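Local coordinates for fucolectin-related protein (Streptococcus pneumoniae, PDB 2WMF) that probably hydrolyses host blood-group carbohydrate antigens as the catalytic module of a family 98 glycoside hydrolase, at residues T58-G61 with A62-I66; I66-D69 with V70-Y73; F317-A320 with I321-A325; K471-P474 with N475-H478. All blocks are in the same frame, centred on the assembly; numbering follows the deposited sequence.

Overall arrangement
Interactions 1 to 3 belong to the N-terminal barrel part of the molecule, interaction 4 to a C-terminal sheet. Interactions 1 and 2 run on through I66: the first is the short helix that follows strand 39-45 in the chain, the second the loop leading to strand 74-79. Interaction 3 closes helix 307-322, which touches that loop through the salt bridge D69-R318; the hairpin of interaction 4 meets it through N323 and K471. Each joins a buried side (L59, A62; I66, V70; F317, A320; E472, L477) to an exposed one (K60, E64; E68, P72; Q322, P324; P474, N475). Lysine-glutamate pairs mark the first two, a doubly used carbonyl the third, backbone pairing the fourth.

Interaction 1 (T58-G61 with A62-I66); sequences TLKG and AWEAI
The ammonium group of K60 meets the carboxylate of E64 one helical turn further on, NZ lying 2.7 Å from OE2 in a salt bridge. The oxygen is approached on its syn side, with the nitrogen 24° out of the carboxylate plane. The lysine chain runs extended as far as CE and then bends (chi4 -72°), which turns NZ toward the carboxylate. On the acceptor side, E64 leaves the backbone with CG anti to its carbonyl carbon (chi1 -71°), and CG passes over K60 O at 3.2 Å. Water 1 lies beside the pair: it donates to E64 OE1 at 3.0 Å and receives only a weak bond from K60 NZ. Both residues are exposed, so this is an i to i+4 salt bridge on the exposed side of the helix.

Beneath it, the main chain opens a helix with T58 as N-cap. The hydroxyl oxygen T58 OG1 accepts from G61 N at 3.0 Å and is also hydrogen-bonded to D303, while T58 O takes the amide of A62. The series continues from W63 N to L59 O and from E64 N to K60 O, and A65 N bonds to G61 O at 3.0 Å.

This short helix is the connection in a beta-alpha-beta unit of an eight-stranded parallel barrel. L59 and A62 press on L44 of strand 39-45 and I76 of strand 74-79, and L59 also reaches M104 and A108 of helix 95-111.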
loop_
_atom_site.group_PDB
_atom_site.type_symbol
_atom_site.label_atom_id
_atom_site.label_comp_id
_atom_site.label_asym_id
_atom_site.label_seq_id
_atom_site.Cartn_x
_atom_site.Cartn_y
_atom_site.Cartn_z
ATOM N N THR A 58 1.543 14.308 18.988
ATOM C CA THR A 58 1.380 15.734 18.649
ATOM C C THR A 58 1.640 15.964 17.151
ATOM O O THR A 58 2.317 15.178 16.526
ATOM C CB THR A 58 2.354 16.638 19.468
ATOM O OG1 THR A 58 3.746 16.374 19.148
ATOM C CG2 THR A 58 2.099 16.453 20.943
ATOM N N LEU A 59 1.145 17.080 16.602
ATOM C CA LEU A 59 1.443 17.438 15.215
ATOM C C LEU A 59 2.935 17.666 15.006
ATOM O O LEU A 59 3.525 17.168 14.020
ATOM C CB LEU A 59 0.613 18.656 14.799
ATOM C CG LEU A 59 0.689 19.062 13.338
ATOM C CD1 LEU A 59 0.252 17.933 12.421
ATOM C CD2 LEU A 59 -0.208 20.296 13.140
ATOM N N LYS A 60 3.572 18.446 15.910
ATOM C CA LYS A 60 4.997 18.690 15.817
ATOM C C LYS A 60 5.776 17.357 15.819
ATOM O O LYS A 60 6.682 17.145 15.017
ATOM C CB LYS A 60 5.446 19.607 16.973
ATOM C CG LYS A 60 6.901 19.931 16.968
ATOM C CD LYS A 60 7.152 21.151 17.900
ATOM C CE LYS A 60 8.590 21.552 17.875
ATOM N NZ LYS A 60 9.437 20.562 18.598
ATOM N N GLY A 61 5.386 16.435 16.693
ATOM C CA GLY A 61 6.054 15.139 16.770
ATOM C C GLY A 61 5.868 14.282 15.522
ATOM O O GLY A 61 6.790 13.556 15.121
ATOM N N ALA A 62 4.689 14.368 14.937
ATOM C CA ALA A 62 4.389 13.630 13.701
ATOM C C ALA A 62 5.338 14.081 12.591
ATOM O O ALA A 62 5.874 13.265 11.843
ATOM C CB ALA A 62 2.945 13.844 13.273
ATOM N N TRP A 63 5.501 15.403 12.426
ATOM C CA TRP A 63 6.370 15.892 11.348
ATOM C C TRP A 63 7.843 15.621 11.690
ATOM O O TRP A 63 8.643 15.268 10.815
ATOM C CB TRP A 63 6.080 17.358 11.069
ATOM C CG TRP A 63 6.603 17.861 9.771
ATOM C CD1 TRP A 63 7.412 18.937 9.606
ATOM C CD2 TRP A 63 6.283 17.392 8.459
ATOM N NE1 TRP A 63 7.648 19.152 8.263
ATOM C CE2 TRP A 63 6.969 18.209 7.541
ATOM C CE3 TRP A 63 5.495 16.347 7.969
ATOM C CZ2 TRP A 63 6.897 18.011 6.154
ATOM C CZ3 TRP A 63 5.436 16.131 6.602
ATOM C CH2 TRP A 63 6.132 16.958 5.705
ATOM N N GLU A 64 8.199 15.702 12.972
ATOM C CA GLU A 64 9.552 15.282 13.403
ATOM C C GLU A 64 9.870 13.829 13.053
ATOM O O GLU A 64 11.024 13.497 12.783
ATOM C CB GLU A 64 9.776 15.548 14.893
ATOM C CG GLU A 64 9.889 17.053 15.161
ATOM C CD GLU A 64 9.955 17.431 16.621
ATOM O OE1 GLU A 64 9.743 16.537 17.486
ATOM O OE2 GLU A 64 10.203 18.643 16.908
ATOM N N ALA A 65 8.843 12.992 13.016
ATOM C CA ALA A 65 9.011 11.568 12.722
ATOM C C ALA A 65 9.369 11.278 11.260
ATOM O O ALA A 65 9.851 10.198 10.921
ATOM C CB ALA A 65 7.708 10.800 13.095
ATOM N N ILE A 66 9.092 12.246 10.377
ATOM C CA ILE A 66 9.262 12.052 8.933
ATOM C C ILE A 66 10.712 12.419 8.589
ATOM O O ILE A 66 11.141 13.606 8.819
ATOM C CB ILE A 66 8.308 12.913 8.099
ATOM C CG1 ILE A 66 6.835 12.758 8.529
ATOM C CG2 ILE A 66 8.531 12.638 6.611
ATOM C CD1 ILE A 66 6.260 11.331 8.555
HETATM O O HOH W 1 8.121 17.575 19.734
#

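Interaction 2 (I66-D69 with V70-Y73); sequences IPED and VKPY
The ring of Y73 has D69 O at its edge, in the ring plane, with CD2 3.8 Å from that oxygen, while P72 CB lies over one face, displaced toward the rim. F317 and I321 of helix 307-322 also pack against this tyrosine. The loop so lined is the return connection of a beta-alpha-beta unit in the parallel barrel: it leaves helix 59-64, makes a short 3-10 turn at K71 and P72, spanned by the bond from Y73 N to V70 O (2.8 Å), and delivers the chain to strand 74-79.

The bend leading into that turn gathers on one carbonyl. P67 O receives both K71 N, at 3.0 Å and nearly in line with the C=O bond, and V70 N, at 2.9 Å but from well above the carbonyl plane. Apolar contacts accompany these bonds: I66 CG2 rests on V70 CG1 at 3.7 Å, and P67 lies alongside V70, both pointing the same way. I66 is turned so that CG2 is anti to its own nitrogen, and this places the methyl against the lysine chain as well. D69 OD2 forms a salt bridge with R318 NE of helix 307-322.

K71 is the long arm of the contact. Its chain is extended until a final bend (chi4 75°) turns the ammonium back along the loop, where it is shared. W63 O and the W63 ring receive it from the preceding helix, and in a salt bridge K71 NZ lies 2.8 Å from E68 OE2, above the carboxylate plane. The shortest of its bonds lies in the carbonyl plane of I66, where K71 NZ is 2.6 Å from I66 O.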
loop_
_atom_site.group_PDB
_atom_site.type_symbol
_atom_site.label_atom_id
_atom_site.label_comp_id
_atom_site.label_asym_id
_atom_site.label_seq_id
_atom_site.Cartn_x
_atom_site.Cartn_y
_atom_site.Cartn_z
ATOM N N ILE A 66 9.092 12.246 10.377
ATOM C CA ILE A 66 9.262 12.052 8.933
ATOM C C ILE A 66 10.712 12.419 8.589
ATOM O O ILE A 66 11.141 13.606 8.819
ATOM C CB ILE A 66 8.308 12.913 8.099
ATOM C CG1 ILE A 66 6.835 12.758 8.529
ATOM C CG2 ILE A 66 8.531 12.638 6.611
ATOM C CD1 ILE A 66 6.260 11.331 8.555
ATOM N N PRO A 67 11.492 11.437 8.094
ATOM C CA PRO A 67 12.882 11.774 7.779
ATOM C C PRO A 67 13.008 12.916 6.784
ATOM O O PRO A 67 12.132 13.125 5.948
ATOM C CB PRO A 67 13.439 10.486 7.193
ATOM C CG PRO A 67 12.562 9.418 7.705
ATOM C CD PRO A 67 11.199 10.007 7.866
ATOM N N GLU A 68 14.120 13.643 6.870
ATOM C CA GLU A 68 14.269 14.835 6.042
ATOM C C GLU A 68 14.208 14.557 4.542
ATOM O O GLU A 68 13.657 15.360 3.801
ATOM C CB GLU A 68 15.561 15.545 6.386
ATOM C CG GLU A 68 15.492 16.333 7.679
ATOM C CD GLU A 68 14.279 17.267 7.839
ATOM O OE1 GLU A 68 14.064 18.191 6.987
ATOM O OE2 GLU A 68 13.584 17.088 8.864
ATOM N N ASP A 69 14.761 13.427 4.100
ATOM C CA ASP A 69 14.707 13.059 2.669
ATOM C C ASP A 69 13.313 12.660 2.200
ATOM O O ASP A 69 13.036 12.677 0.999
ATOM C CB ASP A 69 15.694 11.946 2.345
ATOM C CG ASP A 69 15.431 10.677 3.117
ATOM O OD1 ASP A 69 15.327 10.746 4.364
ATOM O OD2 ASP A 69 15.339 9.603 2.482
ATOM N N VAL A 70 12.446 12.309 3.160
ATOM C CA VAL A 70 11.087 11.870 2.892
ATOM C C VAL A 70 10.092 13.040 2.931
ATOM O O VAL A 70 9.087 13.011 2.226
ATOM C CB VAL A 70 10.695 10.726 3.836
ATOM C CG1 VAL A 70 9.208 10.344 3.733
ATOM C CG2 VAL A 70 11.587 9.512 3.570
ATOM N N LYS A 71 10.368 14.047 3.764
ATOM C CA LYS A 71 9.490 15.199 3.901
ATOM C C LYS A 71 8.970 15.849 2.596
ATOM O O LYS A 71 7.820 16.241 2.534
ATOM C CB LYS A 71 10.116 16.251 4.836
ATOM C CG LYS A 71 10.030 15.964 6.346
ATOM C CD LYS A 71 10.519 17.174 7.152
ATOM C CE LYS A 71 10.172 17.110 8.631
ATOM N NZ LYS A 71 11.012 16.151 9.398
ATOM N N PRO A 72 9.819 15.998 1.559
ATOM C CA PRO A 72 9.284 16.570 0.324
ATOM C C PRO A 72 8.173 15.769 -0.354
ATOM O O PRO A 72 7.530 16.283 -1.267
ATOM C CB PRO A 72 10.524 16.658 -0.609
ATOM C CG PRO A 72 11.730 16.582 0.318
ATOM C CD PRO A 72 11.274 15.748 1.489
ATOM N N TYR A 73 7.994 14.511 0.100
ATOM C CA TYR A 73 7.078 13.535 -0.469
ATOM C C TYR A 73 6.066 13.041 0.568
ATOM O O TYR A 73 5.546 11.951 0.435
ATOM C CB TYR A 73 7.896 12.355 -1.014
ATOM C CG TYR A 73 8.971 12.786 -1.976
ATOM C CD1 TYR A 73 8.654 13.174 -3.263
ATOM C CD2 TYR A 73 10.286 12.836 -1.564
ATOM C CE1 TYR A 73 9.639 13.592 -4.140
ATOM C CE2 TYR A 73 11.288 13.285 -2.428
ATOM C CZ TYR A 73 10.953 13.634 -3.713
ATOM O OH TYR A 73 11.962 14.078 -4.611
#

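Interaction 3 (F317-A320 with I321-A325); sequences FRHA and IQNPA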
loop_
_atom_site.group_PDB
_atom_site.type_symbol
_atom_site.label_atom_id
_atom_site.label_comp_id
_atom_site.label_asym_id
_atom_site.label_seq_id
_atom_site.Cartn_x
_atom_site.Cartn_y
_atom_site.Cartn_z
ATOM N N PHE A 317 9.205 3.096 1.032
ATOM C CA PHE A 317 8.877 4.403 0.469
ATOM C C PHE A 317 10.137 5.093 -0.107
ATOM O O PHE A 317 10.064 5.732 -1.196
ATOM C CB PHE A 317 8.172 5.300 1.464
ATOM C CG PHE A 317 7.578 6.533 0.820
ATOM C CD1 PHE A 317 6.500 6.442 -0.044
ATOM C CD2 PHE A 317 8.143 7.770 1.051
ATOM C CE1 PHE A 317 5.991 7.538 -0.661
ATOM C CE2 PHE A 317 7.620 8.903 0.428
ATOM C CZ PHE A 317 6.554 8.781 -0.439
ATOM N N ARG A 318 11.275 4.945 0.583
ATOM C CA ARG A 318 12.564 5.442 0.067
ATOM C C ARG A 318 12.881 4.778 -1.281
ATOM O O ARG A 318 13.359 5.441 -2.221
ATOM C CB ARG A 318 13.704 5.261 1.064
ATOM C CG ARG A 318 13.682 6.237 2.208
ATOM C CD ARG A 318 14.809 6.001 3.201
ATOM N NE ARG A 318 14.983 7.172 4.043
ATOM C CZ ARG A 318 15.353 7.140 5.300
ATOM N NH1 ARG A 318 15.592 5.993 5.914
ATOM N NH2 ARG A 318 15.476 8.264 5.960
ATOM N N HIS A 319 12.647 3.467 -1.395
ATOM C CA HIS A 319 12.795 2.792 -2.684
ATOM C C HIS A 319 11.966 3.491 -3.761
ATOM O O HIS A 319 12.457 3.728 -4.897
ATOM C CB HIS A 319 12.420 1.301 -2.621
ATOM C CG HIS A 319 12.591 0.609 -3.932
ATOM N ND1 HIS A 319 13.821 0.213 -4.422
ATOM C CD2 HIS A 319 11.678 0.253 -4.866
ATOM C CE1 HIS A 319 13.644 -0.386 -5.587
ATOM N NE2 HIS A 319 12.368 -0.326 -5.905
ATOM N N ALA A 320 10.725 3.816 -3.427
ATOM C CA ALA A 320 9.772 4.417 -4.373
ATOM C C ALA A 320 10.162 5.863 -4.771
ATOM O O ALA A 320 9.877 6.297 -5.895
ATOM C CB ALA A 320 8.346 4.377 -3.801
ATOM N N ILE A 321 10.824 6.589 -3.866
ATOM C CA ILE A 321 11.363 7.931 -4.183
ATOM C C ILE A 321 12.559 7.794 -5.128
ATOM O O ILE A 321 12.678 8.543 -6.105
ATOM C CB ILE A 321 11.798 8.728 -2.933
ATOM C CG1 ILE A 321 10.606 8.977 -1.995
ATOM C CG2 ILE A 321 12.455 10.072 -3.330
ATOM C CD1 ILE A 321 11.022 9.339 -0.566
ATOM N N GLN A 322 13.445 6.848 -4.818
ATOM C CA GLN A 322 14.726 6.734 -5.537
ATOM C C GLN A 322 14.574 6.094 -6.909
ATOM O O GLN A 322 15.373 6.349 -7.818
ATOM C CB GLN A 322 15.733 5.991 -4.662
ATOM C CG GLN A 322 16.094 6.868 -3.415
ATOM C CD GLN A 322 16.976 6.165 -2.384
ATOM O OE1 GLN A 322 17.548 5.110 -2.653
ATOM N NE2 GLN A 322 17.065 6.757 -1.166
ATOM N N ASN A 323 13.546 5.265 -7.050
ATOM C CA ASN A 323 13.272 4.513 -8.254
ATOM C C ASN A 323 11.818 4.716 -8.641
ATOM O O ASN A 323 10.935 4.017 -8.116
ATOM C CB ASN A 323 13.518 3.038 -7.989
ATOM C CG ASN A 323 14.899 2.775 -7.502
ATOM O OD1 ASN A 323 15.813 2.647 -8.311
ATOM N ND2 ASN A 323 15.096 2.766 -6.171
ATOM N N PRO A 324 11.532 5.698 -9.528
ATOM C CA PRO A 324 10.143 5.961 -9.884
ATOM C C PRO A 324 9.359 4.720 -10.286
ATOM O O PRO A 324 9.867 3.870 -11.014
ATOM C CB PRO A 324 10.277 6.934 -11.061
ATOM C CG PRO A 324 11.538 7.713 -10.704
ATOM C CD PRO A 324 12.453 6.615 -10.224
ATOM N N ALA A 325 8.121 4.626 -9.783
ATOM C CA ALA A 325 7.206 3.570 -10.200
ATOM C C ALA A 325 6.993 3.538 -11.701
ATOM O O ALA A 325 7.203 4.537 -12.382
ATOM C CB ALA A 325 5.849 3.758 -9.526
HETATM O O HOH W 2 7.436 6.057 -7.223
#
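N323 turns back over H319 from just beyond the last helical turn. Its CB sits 4.1 Å above the plane of the imidazole, displaced toward the rim, and only 3.3 Å from H319 O. CG, anti to the asparagine's own carbonyl carbon (chi1 -57°), carries the amide along the ring, the two planes 27° apart. At the tip the branches part: ND2 lies over a face of the imidazole and donates to H319 O at 3.1 Å, in the carbonyl plane and on a lone pair, whereas OD1 accepts from K471 of the C-terminal part of the chain. H319 O therefore serves two donors of one residue, since N323 N reaches it as well, at 2.9 Å.

N323 is where helix 307-322, which comes later in the chain than the last barrel strand, 289-293, leaves helical backbone angles. H319 NE2 is hydrogen-bonded to the hydroxyl of Y432, and the ring meets Y283 edge-to-face. Earlier along the same helix, I321 CD1 approaches the F317 ring obliquely, 3.6 Å from CE2, beside the main-chain bond from I321 N to F317 O. Water 2 links A320 O, to which it donates at 2.8 Å, with A325 N, which donates to it.

Interaction 4 (K471-P474 with N475-H478); sequences KENP and NNLH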
loop_
_atom_site.group_PDB
_atom_site.type_symbol
_atom_site.label_atom_id
_atom_site.label_comp_id
_atom_site.label_asym_id
_atom_site.label_seq_id
_atom_site.Cartn_x
_atom_site.Cartn_y
_atom_site.Cartn_z
ATOM N N LYS A 471 17.852 -5.128 -9.505
ATOM C CA LYS A 471 17.959 -4.260 -10.673
ATOM C C LYS A 471 19.194 -4.616 -11.512
ATOM O O LYS A 471 20.320 -4.708 -10.981
ATOM C CB LYS A 471 18.052 -2.794 -10.237
ATOM C CG LYS A 471 18.110 -1.823 -11.414
ATOM C CD LYS A 471 18.097 -0.338 -11.002
ATOM C CE LYS A 471 16.740 0.274 -11.272
ATOM N NZ LYS A 471 16.694 1.757 -10.854
ATOM N N GLU A 472 18.973 -4.796 -12.814
ATOM C CA GLU A 472 20.066 -5.054 -13.749
ATOM C C GLU A 472 20.496 -3.750 -14.399
ATOM O O GLU A 472 19.791 -3.204 -15.250
ATOM C CB GLU A 472 19.635 -6.055 -14.808
ATOM C CG GLU A 472 19.142 -7.388 -14.227
ATOM C CD GLU A 472 19.007 -8.462 -15.316
ATOM O OE1 GLU A 472 20.066 -8.907 -15.799
ATOM O OE2 GLU A 472 17.874 -8.865 -15.692
ATOM N N ASN A 473 21.656 -3.241 -13.978
ATOM C CA ASN A 473 22.316 -2.146 -14.674
ATOM C C ASN A 473 23.155 -2.771 -15.767
ATOM O O ASN A 473 23.271 -3.999 -15.838
ATOM C CB ASN A 473 23.145 -1.314 -13.712
ATOM C CG ASN A 473 22.273 -0.592 -12.687
ATOM O OD1 ASN A 473 22.488 -0.716 -11.449
ATOM N ND2 ASN A 473 21.317 0.190 -13.180
ATOM N N PRO A 474 23.701 -1.940 -16.666
ATOM C CA PRO A 474 24.526 -2.537 -17.703
ATOM C C PRO A 474 25.646 -3.467 -17.233
ATOM O O PRO A 474 25.820 -4.547 -17.785
ATOM C CB PRO A 474 25.070 -1.310 -18.466
ATOM C CG PRO A 474 23.939 -0.312 -18.382
ATOM C CD PRO A 474 23.482 -0.486 -16.907
ATOM N N ASN A 475 26.354 -3.063 -16.185
ATOM C CA ASN A 475 27.541 -3.794 -15.748
ATOM C C ASN A 475 27.607 -4.103 -14.264
ATOM O O ASN A 475 28.656 -4.484 -13.771
ATOM C CB ASN A 475 28.802 -3.094 -16.244
ATOM C CG ASN A 475 28.972 -3.242 -17.731
ATOM O OD1 ASN A 475 29.602 -4.232 -18.245
ATOM N ND2 ASN A 475 28.403 -2.325 -18.441
ATOM N N ASN A 476 26.453 -4.005 -13.583
ATOM C CA ASN A 476 26.341 -4.474 -12.222
ATOM C C ASN A 476 24.902 -4.831 -11.948
ATOM O O ASN A 476 24.001 -4.462 -12.694
ATOM C CB ASN A 476 26.849 -3.415 -11.247
ATOM C CG ASN A 476 25.976 -2.173 -11.243
ATOM O OD1 ASN A 476 24.855 -2.207 -10.727
ATOM N ND2 ASN A 476 26.464 -1.073 -11.839
ATOM N N LEU A 477 24.726 -5.582 -10.874
ATOM C CA LEU A 477 23.418 -5.872 -10.292
ATOM C C LEU A 477 23.290 -5.149 -8.951
ATOM O O LEU A 477 24.232 -5.200 -8.127
ATOM C CB LEU A 477 23.286 -7.374 -10.079
ATOM C CG LEU A 477 23.334 -8.307 -11.279
ATOM C CD1 LEU A 477 23.238 -9.746 -10.732
ATOM C CD2 LEU A 477 22.311 -7.969 -12.344
ATOM N N HIS A 478 22.137 -4.509 -8.708
ATOM C CA HIS A 478 21.881 -3.988 -7.377
ATOM C C HIS A 478 20.800 -4.799 -6.754
ATOM O O HIS A 478 19.752 -4.984 -7.373
ATOM C CB HIS A 478 21.504 -2.515 -7.328
ATOM C CG HIS A 478 21.284 -2.057 -5.921
ATOM N ND1 HIS A 478 22.300 -1.598 -5.107
ATOM C CD2 HIS A 478 20.196 -2.187 -5.119
ATOM C CE1 HIS A 478 21.820 -1.369 -3.889
ATOM N NE2 HIS A 478 20.540 -1.705 -3.872
#
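K471 and H478 form the antiparallel hydrogen-bonded pair in this beta hairpin: K471 N to H478 O and H478 N to K471 O are both 2.9 Å, the first bond nearly straight at 168°. Next to it, E472 and L477 form a non-hydrogen-bonded pair, with side chains on the same face of the sheet and running side by side. L477 CD2 touches the aliphatic E472 CG at 3.7 Å, and the leucine is packed further by M450 and N454. The buried carboxylate of E472 is satisfied by R426, T452 and the amide of Y451, surroundings that would probably keep it ionised. L477 CA also lies 3.4 Å from K471 O in a CA-H...O contact.

Against this compact end stands the turn. Its residues N473 to N476 form a beta-turn, the two outer CA atoms 5.3 Å apart, and one backbone bond spans it, N473 N to N476 O at 2.9 Å, bent to 135°. P474 and N475 at its corners are exposed, and the hairpin sits far from the centre of the chain.

The register of strands 467-472 and 477-482 is thus set here by main-chain bonds, and between E472 and L477 the side chains add apolar packing on their shared face.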